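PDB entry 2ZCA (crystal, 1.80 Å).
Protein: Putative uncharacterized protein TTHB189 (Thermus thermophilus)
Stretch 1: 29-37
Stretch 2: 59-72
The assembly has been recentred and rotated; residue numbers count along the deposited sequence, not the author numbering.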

# COMPACT_ATOMS: atom_id res chain seq x y z
N ARG A 29 -11.24 -6.54 -6.01
CA ARG A 29 -12.01 -5.89 -7.05
C ARG A 29 -11.89 -4.37 -6.98
O ARG A 29 -11.97 -3.69 -8.01
CB ARG A 29 -13.48 -6.31 -6.95
CG ARG A 29 -14.40 -5.62 -7.95
CD ARG A 29 -13.92 -5.81 -9.39
NE ARG A 29 -14.82 -5.17 -10.34
CZ ARG A 29 -14.57 -5.05 -11.64
NH1 ARG A 29 -13.45 -5.53 -12.16
NH2 ARG A 29 -15.45 -4.44 -12.43
N SER A 30 -11.67 -3.82 -5.78
CA SER A 30 -11.54 -2.37 -5.62
C SER A 30 -10.36 -1.78 -6.39
O SER A 30 -10.29 -0.56 -6.58
CB SER A 30 -11.42 -1.99 -4.15
OG SER A 30 -10.12 -2.28 -3.64
N LEU A 31 -9.42 -2.62 -6.81
CA LEU A 31 -8.27 -2.11 -7.55
C LEU A 31 -8.66 -1.54 -8.91
O LEU A 31 -7.90 -0.78 -9.52
CB LEU A 31 -7.21 -3.21 -7.74
CG LEU A 31 -6.28 -3.47 -6.56
CD1 LEU A 31 -5.26 -4.53 -6.95
CD2 LEU A 31 -5.56 -2.17 -6.16
N ALA A 32 -9.86 -1.89 -9.37
CA ALA A 32 -10.35 -1.39 -10.66
C ALA A 32 -10.92 0.02 -10.54
O ALA A 32 -11.21 0.66 -11.54
CB ALA A 32 -11.41 -2.34 -11.21
N PHE A 33 -11.08 0.49 -9.30
CA PHE A 33 -11.64 1.81 -9.05
C PHE A 33 -10.75 2.67 -8.17
O PHE A 33 -9.84 2.17 -7.51
CB PHE A 33 -13.01 1.69 -8.37
CG PHE A 33 -13.93 0.71 -9.03
CD1 PHE A 33 -13.73 -0.66 -8.89
CD2 PHE A 33 -15.00 1.15 -9.80
CE1 PHE A 33 -14.57 -1.58 -9.52
CE2 PHE A 33 -15.86 0.24 -10.42
CZ PHE A 33 -15.64 -1.12 -10.28
N PRO A 34 -11.00 3.99 -8.13
CA PRO A 34 -10.18 4.86 -7.29
C PRO A 34 -10.35 4.41 -5.84
O PRO A 34 -11.43 3.97 -5.44
CB PRO A 34 -10.78 6.24 -7.53
CG PRO A 34 -11.36 6.13 -8.93
CD PRO A 34 -12.00 4.77 -8.88
N PRO A 35 -9.29 4.51 -5.03
CA PRO A 35 -9.34 4.10 -3.63
C PRO A 35 -10.48 4.82 -2.90
O PRO A 35 -10.65 6.03 -3.04
CB PRO A 35 -7.98 4.53 -3.09
CG PRO A 35 -7.09 4.39 -4.29
CD PRO A 35 -7.93 4.97 -5.39
N GLY A 36 -11.25 4.06 -2.13
CA GLY A 36 -12.35 4.64 -1.38
C GLY A 36 -13.59 4.90 -2.21
O GLY A 36 -14.54 5.51 -1.72
N ALA A 37 -13.59 4.44 -3.45
CA ALA A 37 -14.73 4.64 -4.33
C ALA A 37 -15.40 3.34 -4.75
O ALA A 37 -16.07 3.29 -5.78
CB ALA A 37 -14.31 5.44 -5.57
N ARG A 59 -8.16 8.35 4.45
CA ARG A 59 -9.06 7.21 4.35
C ARG A 59 -8.70 6.45 3.07
O ARG A 59 -8.60 5.22 3.07
CB ARG A 59 -10.53 7.66 4.29
CG ARG A 59 -11.09 8.20 5.60
CD ARG A 59 -12.60 8.37 5.52
NE ARG A 59 -12.98 9.62 4.85
CZ ARG A 59 -13.07 10.79 5.46
NH1 ARG A 59 -12.81 10.89 6.76
NH2 ARG A 59 -13.40 11.88 4.77
N GLU A 60 -8.51 7.20 1.99
CA GLU A 60 -8.17 6.59 0.71
C GLU A 60 -6.87 5.79 0.80
O GLU A 60 -6.74 4.74 0.16
CB GLU A 60 -8.07 7.68 -0.36
CG GLU A 60 -9.35 8.50 -0.47
CD GLU A 60 -9.28 9.62 -1.49
OE1 GLU A 60 -8.18 10.18 -1.69
OE2 GLU A 60 -10.32 9.95 -2.09
N ALA A 61 -5.93 6.26 1.61
CA ALA A 61 -4.67 5.54 1.78
C ALA A 61 -4.95 4.16 2.36
O ALA A 61 -4.37 3.16 1.93
CB ALA A 61 -3.73 6.32 2.70
N HIS A 62 -5.84 4.10 3.35
CA HIS A 62 -6.19 2.82 3.96
C HIS A 62 -6.84 1.88 2.95
O HIS A 62 -6.53 0.69 2.90
CB HIS A 62 -7.14 3.02 5.15
CG HIS A 62 -6.49 3.59 6.37
ND1 HIS A 62 -6.13 4.92 6.47
CD2 HIS A 62 -6.16 3.03 7.55
CE1 HIS A 62 -5.62 5.15 7.67
NE2 HIS A 62 -5.63 4.01 8.34
N TYR A 63 -7.76 2.42 2.15
CA TYR A 63 -8.43 1.59 1.15
C TYR A 63 -7.45 1.04 0.12
O TYR A 63 -7.56 -0.12 -0.29
CB TYR A 63 -9.52 2.39 0.42
CG TYR A 63 -10.83 2.46 1.19
CD1 TYR A 63 -11.70 1.38 1.21
CD2 TYR A 63 -11.17 3.60 1.92
CE1 TYR A 63 -12.88 1.42 1.94
CE2 TYR A 63 -12.34 3.65 2.65
CZ TYR A 63 -13.20 2.55 2.66
OH TYR A 63 -14.35 2.60 3.40
N LEU A 64 -6.49 1.86 -0.29
CA LEU A 64 -5.53 1.39 -1.28
C LEU A 64 -4.63 0.30 -0.70
O LEU A 64 -4.35 -0.69 -1.37
CB LEU A 64 -4.68 2.56 -1.80
CG LEU A 64 -3.59 2.22 -2.83
CD1 LEU A 64 -4.19 1.50 -4.03
CD2 LEU A 64 -2.90 3.50 -3.29
N VAL A 65 -4.19 0.47 0.54
CA VAL A 65 -3.33 -0.53 1.17
C VAL A 65 -4.09 -1.85 1.37
O VAL A 65 -3.51 -2.92 1.20
CB VAL A 65 -2.78 -0.03 2.52
CG1 VAL A 65 -2.09 -1.16 3.27
CG2 VAL A 65 -1.77 1.10 2.27
N ALA A 66 -5.37 -1.77 1.72
CA ALA A 66 -6.15 -2.99 1.89
C ALA A 66 -6.22 -3.72 0.54
O ALA A 66 -6.14 -4.94 0.48
CB ALA A 66 -7.57 -2.65 2.38
N ALA A 67 -6.39 -2.95 -0.53
CA ALA A 67 -6.48 -3.53 -1.87
C ALA A 67 -5.17 -4.19 -2.27
O ALA A 67 -5.16 -5.29 -2.83
CB ALA A 67 -6.85 -2.45 -2.89
N LEU A 68 -4.05 -3.53 -1.99
CA LEU A 68 -2.74 -4.08 -2.34
C LEU A 68 -2.41 -5.28 -1.47
O LEU A 68 -1.73 -6.22 -1.91
CB LEU A 68 -1.67 -2.99 -2.21
CG LEU A 68 -1.90 -1.83 -3.20
CD1 LEU A 68 -0.94 -0.69 -2.90
CD2 LEU A 68 -1.71 -2.33 -4.63
N TYR A 69 -2.89 -5.26 -0.23
CA TYR A 69 -2.68 -6.36 0.71
C TYR A 69 -3.39 -7.59 0.15
O TYR A 69 -2.84 -8.69 0.16
CB TYR A 69 -3.23 -5.96 2.08
CG TYR A 69 -3.23 -7.04 3.14
CD1 TYR A 69 -4.30 -7.93 3.26
CD2 TYR A 69 -2.20 -7.13 4.07
CE1 TYR A 69 -4.34 -8.88 4.29
CE2 TYR A 69 -2.22 -8.07 5.10
CZ TYR A 69 -3.30 -8.94 5.21
OH TYR A 69 -3.32 -9.86 6.24
N ALA A 70 -4.61 -7.40 -0.34
CA ALA A 70 -5.38 -8.49 -0.91
C ALA A 70 -4.71 -9.03 -2.18
O ALA A 70 -4.66 -10.24 -2.40
CB ALA A 70 -6.80 -8.03 -1.22
N LEU A 71 -4.19 -8.13 -3.01
CA LEU A 71 -3.52 -8.51 -4.25
C LEU A 71 -2.38 -9.48 -3.96
O LEU A 71 -2.14 -10.43 -4.71
CB LEU A 71 -2.97 -7.27 -4.97
CG LEU A 71 -2.12 -7.51 -6.23
CD1 LEU A 71 -2.98 -8.15 -7.32
CD2 LEU A 71 -1.53 -6.20 -6.71
N LYS A 72 -1.69 -9.24 -2.85
CA LYS A 72 -0.57 -10.08 -2.43
C LYS A 72 -1.03 -11.17 -1.47
O LYS A 72 -0.21 -11.83 -0.81
CB LYS A 72 0.51 -9.21 -1.77
CG LYS A 72 1.34 -8.39 -2.76
CD LYS A 72 2.33 -9.29 -3.51
CE LYS A 72 3.13 -8.51 -4.55
NZ LYS A 72 4.14 -9.37 -5.24
O HOH W 1 -10.11 -1.02 -1.08
O HOH W 2 -11.85 8.33 -3.48

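What forms the apolar centre of the contact? Leu31 lies against the helix, and although its CA-to-CB bond points sideways, the end of the side chain comes nearer. Its CD2 sits 3.5 Å from Ala67 CB and 4.1 Å from Leu68 CD2, while its CD1 lies 4.1 Å from Leu71 CB. The small methyl of Ala67, pointing toward the other stretch, lets the leucine settle close to the helix, where the CA atoms of Leu31 and Ala67 are 6.1 Å apart. Branched ends suit this place, since the two methyls of Leu31 reach different helical residues.

How does the loop pack farther along the helix? Pro35 points toward it and lays its compact, apolar ring on the surface: its CG is 3.9 Å from Leu64 CB, and its CB is 3.5 Å from Glu60 O. Glu60 O already accepts a helix hydrogen bond from Leu64 N at 2.9 Å; the proline ring contributes apolar packing, since it carries no donor, while Pro35 O is left for a water.

Why does glycine suit the turn beside Tyr63? Gly36 occupies a type II turn running from Pro34 to Ala37, closed by Ala37 N to Pro34 O at 3.0 Å, and its positive phi of 79° favours glycine. Its CA lies over one face of the Tyr63 ring, 4.0 Å from the ring centroid, in a CH-pi contact, and Gly36 N approaches Tyr63 CB to 3.5 Å.

What joins the stretches at the polar edge? No direct hydrogen bond crosses between them; water does the bridging. Water 1 donates to Ser30 OG (2.9 Å) and to Tyr63 O (2.8 Å), while Ser30 OG also packs 3.4 Å from Ala67 CB. Water 2 donates to Pro35 O and to Glu60 OE2, each at 2.6 Å, so the glutamate's carboxylate reaches the loop through solvent. Altogether the two stretches bury 423 Å², both sides summed.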